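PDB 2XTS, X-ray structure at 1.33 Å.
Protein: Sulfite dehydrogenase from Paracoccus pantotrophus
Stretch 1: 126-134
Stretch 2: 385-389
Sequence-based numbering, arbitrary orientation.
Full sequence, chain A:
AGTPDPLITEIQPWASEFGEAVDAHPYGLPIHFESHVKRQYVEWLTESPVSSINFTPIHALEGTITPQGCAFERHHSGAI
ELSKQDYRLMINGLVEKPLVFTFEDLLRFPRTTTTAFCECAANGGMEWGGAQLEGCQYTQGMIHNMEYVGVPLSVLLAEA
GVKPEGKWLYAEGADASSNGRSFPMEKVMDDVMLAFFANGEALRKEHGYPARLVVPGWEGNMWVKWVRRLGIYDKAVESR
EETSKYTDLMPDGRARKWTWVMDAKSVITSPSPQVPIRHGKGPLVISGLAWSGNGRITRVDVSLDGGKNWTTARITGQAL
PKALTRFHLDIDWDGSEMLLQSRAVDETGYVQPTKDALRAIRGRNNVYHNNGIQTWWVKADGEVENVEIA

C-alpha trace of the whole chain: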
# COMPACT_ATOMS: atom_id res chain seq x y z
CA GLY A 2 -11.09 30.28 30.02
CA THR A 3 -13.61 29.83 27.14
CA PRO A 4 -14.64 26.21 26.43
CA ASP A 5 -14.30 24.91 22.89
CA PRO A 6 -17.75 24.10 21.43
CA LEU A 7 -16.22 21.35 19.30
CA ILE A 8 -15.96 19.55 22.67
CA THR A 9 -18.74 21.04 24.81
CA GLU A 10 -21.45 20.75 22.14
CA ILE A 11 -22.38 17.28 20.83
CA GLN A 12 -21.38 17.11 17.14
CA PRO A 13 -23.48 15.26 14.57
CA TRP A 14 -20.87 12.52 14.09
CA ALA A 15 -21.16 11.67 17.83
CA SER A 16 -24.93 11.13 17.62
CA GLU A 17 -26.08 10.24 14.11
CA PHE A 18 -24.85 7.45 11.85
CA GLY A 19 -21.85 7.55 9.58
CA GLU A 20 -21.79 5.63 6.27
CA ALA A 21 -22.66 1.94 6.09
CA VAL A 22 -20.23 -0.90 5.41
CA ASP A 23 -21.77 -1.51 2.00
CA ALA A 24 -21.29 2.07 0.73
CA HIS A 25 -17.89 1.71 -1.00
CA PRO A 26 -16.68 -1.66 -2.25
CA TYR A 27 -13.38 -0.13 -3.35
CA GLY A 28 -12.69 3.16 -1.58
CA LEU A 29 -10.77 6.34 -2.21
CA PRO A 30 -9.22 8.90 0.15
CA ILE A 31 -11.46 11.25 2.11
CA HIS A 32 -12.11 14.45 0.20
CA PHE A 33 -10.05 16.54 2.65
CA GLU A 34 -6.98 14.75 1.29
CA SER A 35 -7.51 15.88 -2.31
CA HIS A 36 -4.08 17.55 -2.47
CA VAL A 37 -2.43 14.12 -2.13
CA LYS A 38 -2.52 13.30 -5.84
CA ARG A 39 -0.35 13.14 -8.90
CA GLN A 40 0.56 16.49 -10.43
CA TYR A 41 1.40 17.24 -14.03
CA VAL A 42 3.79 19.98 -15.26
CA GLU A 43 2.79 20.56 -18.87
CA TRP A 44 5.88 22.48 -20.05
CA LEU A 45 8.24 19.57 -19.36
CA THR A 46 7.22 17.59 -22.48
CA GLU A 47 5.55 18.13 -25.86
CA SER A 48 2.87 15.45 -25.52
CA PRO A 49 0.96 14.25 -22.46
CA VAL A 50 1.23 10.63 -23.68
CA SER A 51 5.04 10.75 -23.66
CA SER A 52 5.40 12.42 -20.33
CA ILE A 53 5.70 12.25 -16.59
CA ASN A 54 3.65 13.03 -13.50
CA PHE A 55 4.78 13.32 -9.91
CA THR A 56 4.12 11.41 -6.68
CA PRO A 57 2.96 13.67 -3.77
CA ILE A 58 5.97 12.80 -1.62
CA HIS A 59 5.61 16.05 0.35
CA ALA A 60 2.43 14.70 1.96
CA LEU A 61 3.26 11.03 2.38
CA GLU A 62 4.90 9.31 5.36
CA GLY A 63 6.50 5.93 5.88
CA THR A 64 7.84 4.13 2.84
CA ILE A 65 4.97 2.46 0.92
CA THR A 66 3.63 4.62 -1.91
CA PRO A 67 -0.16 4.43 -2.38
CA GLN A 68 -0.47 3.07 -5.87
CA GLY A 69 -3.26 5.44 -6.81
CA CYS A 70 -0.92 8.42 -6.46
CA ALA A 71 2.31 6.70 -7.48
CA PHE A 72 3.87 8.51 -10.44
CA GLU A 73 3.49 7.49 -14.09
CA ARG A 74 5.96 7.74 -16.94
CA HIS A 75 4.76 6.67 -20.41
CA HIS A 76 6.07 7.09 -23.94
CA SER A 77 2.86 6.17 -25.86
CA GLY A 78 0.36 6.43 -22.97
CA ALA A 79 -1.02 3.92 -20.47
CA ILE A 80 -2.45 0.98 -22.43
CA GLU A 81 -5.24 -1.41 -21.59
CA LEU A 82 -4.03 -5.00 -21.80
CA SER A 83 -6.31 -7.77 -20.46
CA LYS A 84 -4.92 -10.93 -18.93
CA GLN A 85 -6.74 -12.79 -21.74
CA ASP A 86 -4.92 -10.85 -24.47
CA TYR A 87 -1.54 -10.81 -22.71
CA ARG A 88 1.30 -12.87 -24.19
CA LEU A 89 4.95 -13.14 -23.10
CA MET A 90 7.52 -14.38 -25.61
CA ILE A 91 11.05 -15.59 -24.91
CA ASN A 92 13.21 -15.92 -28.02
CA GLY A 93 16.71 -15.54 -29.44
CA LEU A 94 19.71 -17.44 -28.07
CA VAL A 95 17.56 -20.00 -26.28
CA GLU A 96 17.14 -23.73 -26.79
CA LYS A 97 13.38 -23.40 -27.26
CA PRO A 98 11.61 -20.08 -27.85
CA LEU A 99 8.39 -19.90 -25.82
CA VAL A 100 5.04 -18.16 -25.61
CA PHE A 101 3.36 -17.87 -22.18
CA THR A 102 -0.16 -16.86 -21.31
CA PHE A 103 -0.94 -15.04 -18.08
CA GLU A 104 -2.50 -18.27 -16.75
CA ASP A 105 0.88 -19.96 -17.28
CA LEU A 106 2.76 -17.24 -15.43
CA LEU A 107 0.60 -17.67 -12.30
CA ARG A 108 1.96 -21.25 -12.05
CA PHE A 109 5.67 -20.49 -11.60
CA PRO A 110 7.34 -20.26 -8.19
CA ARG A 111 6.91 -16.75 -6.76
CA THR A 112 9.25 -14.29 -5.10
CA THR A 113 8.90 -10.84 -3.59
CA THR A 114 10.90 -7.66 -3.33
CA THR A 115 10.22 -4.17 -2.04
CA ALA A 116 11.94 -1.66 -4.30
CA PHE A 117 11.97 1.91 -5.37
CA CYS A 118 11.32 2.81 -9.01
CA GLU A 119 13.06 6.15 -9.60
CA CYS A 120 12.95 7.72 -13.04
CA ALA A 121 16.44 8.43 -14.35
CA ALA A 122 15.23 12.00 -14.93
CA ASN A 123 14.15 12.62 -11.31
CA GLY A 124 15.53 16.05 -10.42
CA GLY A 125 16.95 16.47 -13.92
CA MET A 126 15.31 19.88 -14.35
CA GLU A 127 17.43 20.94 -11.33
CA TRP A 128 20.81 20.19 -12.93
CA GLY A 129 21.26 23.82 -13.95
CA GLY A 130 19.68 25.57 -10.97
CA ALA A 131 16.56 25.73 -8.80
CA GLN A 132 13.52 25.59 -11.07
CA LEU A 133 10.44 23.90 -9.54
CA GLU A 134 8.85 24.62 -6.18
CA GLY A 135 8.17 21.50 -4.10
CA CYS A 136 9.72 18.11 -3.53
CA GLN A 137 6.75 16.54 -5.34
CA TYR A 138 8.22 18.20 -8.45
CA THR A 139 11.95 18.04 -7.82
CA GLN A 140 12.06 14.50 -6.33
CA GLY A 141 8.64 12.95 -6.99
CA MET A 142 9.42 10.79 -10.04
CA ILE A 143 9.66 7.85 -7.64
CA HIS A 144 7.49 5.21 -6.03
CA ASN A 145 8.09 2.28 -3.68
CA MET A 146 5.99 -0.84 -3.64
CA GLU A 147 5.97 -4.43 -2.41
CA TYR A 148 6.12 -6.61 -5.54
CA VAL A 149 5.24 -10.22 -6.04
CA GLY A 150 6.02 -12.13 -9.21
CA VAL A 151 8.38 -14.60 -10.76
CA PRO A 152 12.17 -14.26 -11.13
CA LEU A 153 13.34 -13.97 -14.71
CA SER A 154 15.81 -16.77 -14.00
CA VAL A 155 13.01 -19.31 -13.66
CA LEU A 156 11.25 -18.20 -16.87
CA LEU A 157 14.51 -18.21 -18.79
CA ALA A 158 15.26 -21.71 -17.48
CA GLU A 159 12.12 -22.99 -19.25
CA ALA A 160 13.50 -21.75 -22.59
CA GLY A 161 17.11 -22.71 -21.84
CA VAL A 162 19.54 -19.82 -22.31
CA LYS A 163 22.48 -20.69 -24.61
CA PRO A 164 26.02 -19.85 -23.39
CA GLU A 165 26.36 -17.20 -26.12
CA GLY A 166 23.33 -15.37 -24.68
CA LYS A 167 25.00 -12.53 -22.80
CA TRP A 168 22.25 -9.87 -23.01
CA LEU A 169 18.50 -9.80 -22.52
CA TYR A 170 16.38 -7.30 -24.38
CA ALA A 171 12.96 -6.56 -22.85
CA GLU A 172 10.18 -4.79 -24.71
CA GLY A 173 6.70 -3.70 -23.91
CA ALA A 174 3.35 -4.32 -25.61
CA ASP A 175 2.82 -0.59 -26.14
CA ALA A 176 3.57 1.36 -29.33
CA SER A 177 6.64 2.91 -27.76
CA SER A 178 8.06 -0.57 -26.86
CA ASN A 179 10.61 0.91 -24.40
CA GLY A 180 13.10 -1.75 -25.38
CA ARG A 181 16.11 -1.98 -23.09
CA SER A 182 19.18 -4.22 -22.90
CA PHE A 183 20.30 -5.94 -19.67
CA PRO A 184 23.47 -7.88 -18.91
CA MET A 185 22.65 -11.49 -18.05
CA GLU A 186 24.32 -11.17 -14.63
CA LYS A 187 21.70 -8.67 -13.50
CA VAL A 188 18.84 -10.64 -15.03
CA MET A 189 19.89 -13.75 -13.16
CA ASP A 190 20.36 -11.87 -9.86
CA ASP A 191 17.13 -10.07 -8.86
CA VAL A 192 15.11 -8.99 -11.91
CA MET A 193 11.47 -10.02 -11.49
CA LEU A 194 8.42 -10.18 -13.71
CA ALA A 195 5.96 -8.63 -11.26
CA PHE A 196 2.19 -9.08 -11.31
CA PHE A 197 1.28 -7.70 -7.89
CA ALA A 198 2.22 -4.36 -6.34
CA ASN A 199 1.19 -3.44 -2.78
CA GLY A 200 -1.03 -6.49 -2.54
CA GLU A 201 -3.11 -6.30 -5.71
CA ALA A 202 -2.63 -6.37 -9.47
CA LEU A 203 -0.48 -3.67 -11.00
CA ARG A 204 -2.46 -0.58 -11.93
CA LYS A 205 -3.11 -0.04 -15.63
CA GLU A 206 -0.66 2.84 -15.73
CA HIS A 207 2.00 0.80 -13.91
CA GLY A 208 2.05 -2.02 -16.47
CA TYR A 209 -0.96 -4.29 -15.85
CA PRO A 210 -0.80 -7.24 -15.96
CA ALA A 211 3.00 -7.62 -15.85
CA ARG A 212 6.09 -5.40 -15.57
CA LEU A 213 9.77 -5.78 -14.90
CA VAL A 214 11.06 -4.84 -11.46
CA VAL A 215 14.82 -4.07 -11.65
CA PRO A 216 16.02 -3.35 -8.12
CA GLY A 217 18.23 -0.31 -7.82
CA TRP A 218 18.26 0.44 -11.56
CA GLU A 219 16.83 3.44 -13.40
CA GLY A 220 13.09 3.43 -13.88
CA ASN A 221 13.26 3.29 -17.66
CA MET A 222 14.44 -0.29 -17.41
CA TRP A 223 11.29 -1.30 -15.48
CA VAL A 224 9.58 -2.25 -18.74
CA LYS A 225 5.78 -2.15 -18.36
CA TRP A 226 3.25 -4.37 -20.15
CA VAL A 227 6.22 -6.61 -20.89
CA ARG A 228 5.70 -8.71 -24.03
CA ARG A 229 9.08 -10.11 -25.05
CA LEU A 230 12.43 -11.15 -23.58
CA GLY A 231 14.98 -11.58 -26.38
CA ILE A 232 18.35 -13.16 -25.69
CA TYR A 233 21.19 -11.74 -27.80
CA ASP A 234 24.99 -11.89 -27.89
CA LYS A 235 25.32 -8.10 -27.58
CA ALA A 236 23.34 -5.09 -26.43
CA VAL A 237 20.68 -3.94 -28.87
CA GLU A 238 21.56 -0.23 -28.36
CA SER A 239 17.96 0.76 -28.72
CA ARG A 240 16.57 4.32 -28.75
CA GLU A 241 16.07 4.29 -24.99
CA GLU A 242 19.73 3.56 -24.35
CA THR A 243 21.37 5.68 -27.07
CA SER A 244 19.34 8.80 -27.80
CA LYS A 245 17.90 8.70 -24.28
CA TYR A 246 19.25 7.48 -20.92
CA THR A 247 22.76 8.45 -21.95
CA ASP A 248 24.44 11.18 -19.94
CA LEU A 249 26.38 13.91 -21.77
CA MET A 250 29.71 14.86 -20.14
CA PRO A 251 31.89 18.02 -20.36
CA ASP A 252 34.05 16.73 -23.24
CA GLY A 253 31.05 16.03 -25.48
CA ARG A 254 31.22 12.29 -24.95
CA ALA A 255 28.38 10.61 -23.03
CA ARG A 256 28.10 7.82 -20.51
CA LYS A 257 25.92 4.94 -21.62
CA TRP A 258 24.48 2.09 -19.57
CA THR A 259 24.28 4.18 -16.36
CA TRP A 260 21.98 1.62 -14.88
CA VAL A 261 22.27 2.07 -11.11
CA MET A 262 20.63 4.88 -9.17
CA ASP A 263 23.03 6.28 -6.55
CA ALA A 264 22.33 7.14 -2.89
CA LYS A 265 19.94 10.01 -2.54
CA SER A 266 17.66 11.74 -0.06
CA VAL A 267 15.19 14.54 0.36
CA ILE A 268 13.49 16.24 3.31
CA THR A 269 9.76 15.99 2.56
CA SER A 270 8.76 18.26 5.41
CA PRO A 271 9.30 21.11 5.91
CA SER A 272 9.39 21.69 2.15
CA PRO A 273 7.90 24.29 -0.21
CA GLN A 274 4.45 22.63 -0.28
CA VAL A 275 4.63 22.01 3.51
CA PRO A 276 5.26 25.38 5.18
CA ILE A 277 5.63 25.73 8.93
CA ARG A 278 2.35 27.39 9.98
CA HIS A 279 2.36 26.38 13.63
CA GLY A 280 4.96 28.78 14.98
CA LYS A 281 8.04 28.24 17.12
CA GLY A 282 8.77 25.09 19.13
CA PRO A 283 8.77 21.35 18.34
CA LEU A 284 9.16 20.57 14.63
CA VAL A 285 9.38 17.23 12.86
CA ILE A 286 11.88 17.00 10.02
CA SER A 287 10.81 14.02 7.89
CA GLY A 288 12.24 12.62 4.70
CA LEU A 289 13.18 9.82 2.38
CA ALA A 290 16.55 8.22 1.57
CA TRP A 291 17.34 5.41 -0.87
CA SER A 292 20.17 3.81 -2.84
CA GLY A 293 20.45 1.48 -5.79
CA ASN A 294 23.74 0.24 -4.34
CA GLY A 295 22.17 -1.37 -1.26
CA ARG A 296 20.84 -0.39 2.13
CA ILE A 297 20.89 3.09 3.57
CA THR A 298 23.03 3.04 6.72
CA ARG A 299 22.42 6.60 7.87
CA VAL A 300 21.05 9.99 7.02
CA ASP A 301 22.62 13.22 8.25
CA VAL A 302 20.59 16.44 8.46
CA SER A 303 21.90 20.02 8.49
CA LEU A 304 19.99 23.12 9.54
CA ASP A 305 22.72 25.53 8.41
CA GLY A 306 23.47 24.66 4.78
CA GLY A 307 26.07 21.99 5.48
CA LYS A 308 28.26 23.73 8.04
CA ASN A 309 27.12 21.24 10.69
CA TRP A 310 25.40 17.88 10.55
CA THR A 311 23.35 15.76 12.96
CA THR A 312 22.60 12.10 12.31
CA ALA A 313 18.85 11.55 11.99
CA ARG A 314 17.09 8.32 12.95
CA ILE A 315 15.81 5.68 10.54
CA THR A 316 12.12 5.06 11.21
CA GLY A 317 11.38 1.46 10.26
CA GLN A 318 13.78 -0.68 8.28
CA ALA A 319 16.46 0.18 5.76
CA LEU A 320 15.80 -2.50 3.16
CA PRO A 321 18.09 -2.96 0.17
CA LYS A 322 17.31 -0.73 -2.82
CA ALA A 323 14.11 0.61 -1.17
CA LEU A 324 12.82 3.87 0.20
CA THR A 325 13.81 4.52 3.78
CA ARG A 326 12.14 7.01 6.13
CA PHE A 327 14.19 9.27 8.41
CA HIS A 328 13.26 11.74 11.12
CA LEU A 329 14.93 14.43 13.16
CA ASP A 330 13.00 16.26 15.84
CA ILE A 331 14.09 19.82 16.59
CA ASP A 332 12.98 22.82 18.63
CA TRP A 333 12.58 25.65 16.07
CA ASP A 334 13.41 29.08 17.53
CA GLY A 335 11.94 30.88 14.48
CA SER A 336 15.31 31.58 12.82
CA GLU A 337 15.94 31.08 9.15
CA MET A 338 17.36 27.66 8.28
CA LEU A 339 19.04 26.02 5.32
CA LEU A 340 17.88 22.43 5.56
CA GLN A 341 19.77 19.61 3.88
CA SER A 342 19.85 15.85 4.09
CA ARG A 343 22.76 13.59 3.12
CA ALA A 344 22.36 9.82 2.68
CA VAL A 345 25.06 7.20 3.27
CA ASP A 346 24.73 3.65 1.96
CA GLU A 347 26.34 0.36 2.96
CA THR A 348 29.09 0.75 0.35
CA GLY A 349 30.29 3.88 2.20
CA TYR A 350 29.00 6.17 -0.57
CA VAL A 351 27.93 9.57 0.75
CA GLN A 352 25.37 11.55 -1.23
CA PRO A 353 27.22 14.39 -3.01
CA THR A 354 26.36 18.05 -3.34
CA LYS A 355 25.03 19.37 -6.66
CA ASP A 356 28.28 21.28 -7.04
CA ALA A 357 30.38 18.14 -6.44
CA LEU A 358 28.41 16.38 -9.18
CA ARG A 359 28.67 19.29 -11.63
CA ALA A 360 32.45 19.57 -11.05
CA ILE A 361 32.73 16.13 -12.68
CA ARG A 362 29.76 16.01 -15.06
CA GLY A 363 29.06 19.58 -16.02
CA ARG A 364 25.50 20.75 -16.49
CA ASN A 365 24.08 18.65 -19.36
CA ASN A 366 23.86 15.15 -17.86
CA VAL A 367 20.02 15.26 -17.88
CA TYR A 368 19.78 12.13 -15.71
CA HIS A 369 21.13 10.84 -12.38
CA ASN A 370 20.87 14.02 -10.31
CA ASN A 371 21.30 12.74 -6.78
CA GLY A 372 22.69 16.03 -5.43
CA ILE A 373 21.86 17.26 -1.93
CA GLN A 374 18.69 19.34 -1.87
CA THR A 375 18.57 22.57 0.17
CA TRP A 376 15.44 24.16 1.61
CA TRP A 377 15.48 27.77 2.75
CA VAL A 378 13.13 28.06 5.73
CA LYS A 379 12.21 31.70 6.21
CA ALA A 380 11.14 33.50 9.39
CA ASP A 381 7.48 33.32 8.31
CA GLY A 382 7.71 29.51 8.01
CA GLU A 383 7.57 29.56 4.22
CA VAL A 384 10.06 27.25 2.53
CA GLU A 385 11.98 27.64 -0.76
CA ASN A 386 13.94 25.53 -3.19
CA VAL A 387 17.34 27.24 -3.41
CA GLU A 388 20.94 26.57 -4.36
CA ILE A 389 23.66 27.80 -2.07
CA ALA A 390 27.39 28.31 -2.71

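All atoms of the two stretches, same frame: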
# COMPACT_ATOMS: atom_id res chain seq x y z
N MET A 126 15.58 18.46 -14.09
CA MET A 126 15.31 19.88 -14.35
C MET A 126 16.09 20.79 -13.41
O MET A 126 16.14 22.00 -13.62
CB MET A 126 13.80 20.21 -14.28
CG MET A 126 13.19 20.27 -12.88
SD MET A 126 13.04 18.70 -12.02
CE MET A 126 11.75 17.87 -12.99
N GLU A 127 16.64 20.22 -12.34
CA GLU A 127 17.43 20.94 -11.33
C GLU A 127 18.93 20.88 -11.56
O GLU A 127 19.70 21.41 -10.77
CB GLU A 127 17.11 20.43 -9.92
CG GLU A 127 15.64 20.49 -9.55
CD GLU A 127 15.16 21.90 -9.33
OE1 GLU A 127 15.68 22.52 -8.37
OE2 GLU A 127 14.26 22.36 -10.06
N TRP A 128 19.37 20.27 -12.66
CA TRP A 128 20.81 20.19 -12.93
C TRP A 128 21.45 21.57 -13.04
O TRP A 128 22.59 21.76 -12.63
CB TRP A 128 21.10 19.42 -14.21
CG TRP A 128 21.40 17.96 -13.99
CD1 TRP A 128 20.74 16.90 -14.55
CD2 TRP A 128 22.47 17.41 -13.22
NE1 TRP A 128 21.35 15.72 -14.18
CE2 TRP A 128 22.40 16.02 -13.35
CE3 TRP A 128 23.48 17.97 -12.42
CZ2 TRP A 128 23.31 15.17 -12.73
CZ3 TRP A 128 24.37 17.11 -11.81
CH2 TRP A 128 24.29 15.73 -11.97
N GLY A 129 20.72 22.51 -13.62
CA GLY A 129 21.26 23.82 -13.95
C GLY A 129 20.83 24.92 -13.01
O GLY A 129 21.07 26.10 -13.30
N GLY A 130 20.18 24.57 -11.90
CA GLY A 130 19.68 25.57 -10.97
C GLY A 130 18.47 25.09 -10.21
O GLY A 130 18.21 23.90 -10.14
N ALA A 131 17.77 26.00 -9.56
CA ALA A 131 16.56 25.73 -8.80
C ALA A 131 15.38 26.19 -9.65
O ALA A 131 15.28 27.37 -9.97
CB ALA A 131 16.61 26.46 -7.50
N GLN A 132 14.55 25.25 -10.10
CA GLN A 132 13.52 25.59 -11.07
C GLN A 132 12.10 25.37 -10.54
O GLN A 132 11.29 26.26 -10.65
CB GLN A 132 13.71 24.83 -12.39
CG GLN A 132 15.01 25.19 -13.13
CD GLN A 132 15.00 24.86 -14.60
OE1 GLN A 132 14.12 24.15 -15.09
NE2 GLN A 132 15.99 25.37 -15.32
N LEU A 133 11.82 24.22 -9.96
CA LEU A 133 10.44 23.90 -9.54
C LEU A 133 10.31 23.97 -8.02
O LEU A 133 11.27 23.76 -7.30
CB LEU A 133 9.99 22.52 -10.09
CG LEU A 133 9.88 22.37 -11.62
CD1 LEU A 133 9.59 20.96 -11.99
CD2 LEU A 133 8.80 23.26 -12.17
N GLU A 134 9.11 24.30 -7.57
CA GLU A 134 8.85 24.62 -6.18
C GLU A 134 8.07 23.51 -5.48
O GLU A 134 6.84 23.46 -5.55
CB GLU A 134 8.05 25.92 -6.14
CG GLU A 134 8.78 27.12 -6.77
CD GLU A 134 7.89 28.33 -6.92
OE1 GLU A 134 7.19 28.66 -5.94
OE2 GLU A 134 7.88 28.93 -8.03
N GLU A 385 11.60 27.52 0.65
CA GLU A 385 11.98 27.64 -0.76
C GLU A 385 13.02 26.62 -1.19
O GLU A 385 13.92 26.24 -0.45
CB GLU A 385 12.57 29.04 -1.01
CG GLU A 385 11.56 30.17 -1.08
CD GLU A 385 12.12 31.48 -1.62
OE1 GLU A 385 13.06 31.43 -2.43
OE2 GLU A 385 11.58 32.55 -1.25
N ASN A 386 12.90 26.22 -2.46
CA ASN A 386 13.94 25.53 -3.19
C ASN A 386 14.99 26.55 -3.61
O ASN A 386 14.67 27.51 -4.33
CB ASN A 386 13.33 24.90 -4.44
CG ASN A 386 14.37 24.21 -5.31
OD1 ASN A 386 15.50 23.97 -4.89
ND2 ASN A 386 14.00 23.97 -6.56
N VAL A 387 16.21 26.38 -3.10
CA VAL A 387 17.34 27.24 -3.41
C VAL A 387 18.57 26.42 -3.72
O VAL A 387 18.63 25.27 -3.35
CB VAL A 387 17.67 28.22 -2.24
CG1 VAL A 387 16.47 29.10 -1.93
CG2 VAL A 387 18.15 27.49 -1.01
N GLU A 388 19.54 27.03 -4.40
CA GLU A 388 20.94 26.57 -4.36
C GLU A 388 21.71 27.52 -3.48
O GLU A 388 21.37 28.70 -3.39
CB GLU A 388 21.61 26.54 -5.73
CG GLU A 388 21.03 25.52 -6.66
CD GLU A 388 21.88 25.25 -7.88
OE1 GLU A 388 22.85 25.99 -8.15
OE2 GLU A 388 21.58 24.31 -8.64
N ILE A 389 22.75 27.00 -2.85
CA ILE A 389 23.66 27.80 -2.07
C ILE A 389 25.10 27.49 -2.50
O ILE A 389 25.40 26.40 -2.98
CB ILE A 389 23.50 27.59 -0.54
CG1 ILE A 389 23.67 26.12 -0.15
CG2 ILE A 389 22.17 28.18 -0.07
CD1 ILE A 389 23.70 25.93 1.37
O HOH W 1 23.29 26.72 -10.70

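This is a small, mostly polar contact in which the side chain of Asn386, on a strand near the end of the chain, is held by a loop that Glu127 organises. The two stretches lie more than 250 residues apart in sequence and bury 271 Å² between them, both sides summed.

Asn386 is the centre of the contact and has the largest covered area of any residue in it. Its CA-to-CB bond points toward the loop, and chi1 is t. The amide nitrogen makes both direct hydrogen bonds between the stretches. Asn386 ND2 donates to Glu127 OE1 at 2.9 Å, with a nearly straight N-H...acceptor angle of 169°. Asn386 ND2 also donates to Leu133 O at 2.8 Å, with an angle of 155°. An amide nitrogen carries two hydrogens, so both are used here.

Glu127 also braces its own loop. Its chi1 and chi2 are both m, and the carboxylate meets the backbone that follows the turn. Gln132 N donates to Glu127 OE2 at 2.9 Å, and Leu133 N donates to the same OE2 at 3.1 Å. A weak bond also runs from Gln132 N to Glu127 OE1 at 3.4 Å. The carboxylate therefore ties Gln132 and Leu133 to the start of the stretch while accepting from the strand.

A type I beta turn runs from Glu127 to Gly130. It is closed by a weak backbone bond from Gly130 N to Glu127 O, at 3.4 Å. Gly130 has phi/psi of 151/-166°, where a CB would be jammed against the carbonyl oxygen of Gly129. This backbone shape by itself calls for glycine.

Ala131 points its CB toward the strand. Ala131 CB lies 3.7 Å from Asn386 ND2 and 4.2 Å from Val387 CA. It thus packs against the strand backbone, and the CA-to-CB bond of Val387 points away from the loop.

Glu388, like Asn386, points its CA-to-CB bond toward the loop. The two residues alternate with Val387, as expected in an extended strand. Glu388 OE2 lies 3.3 Å from the CA of Gly130, a close approach to a carbon atom and not a hydrogen bond. Water 1 adds an indirect link. The oxygen of water 1 lies 2.7 Å from Glu388 OE1 and 3.5 Å from Gly129 O; the water donates to both, weakly to the second. Both carboxylate oxygens of Glu388 are also hydrogen-bonded elsewhere in the structure.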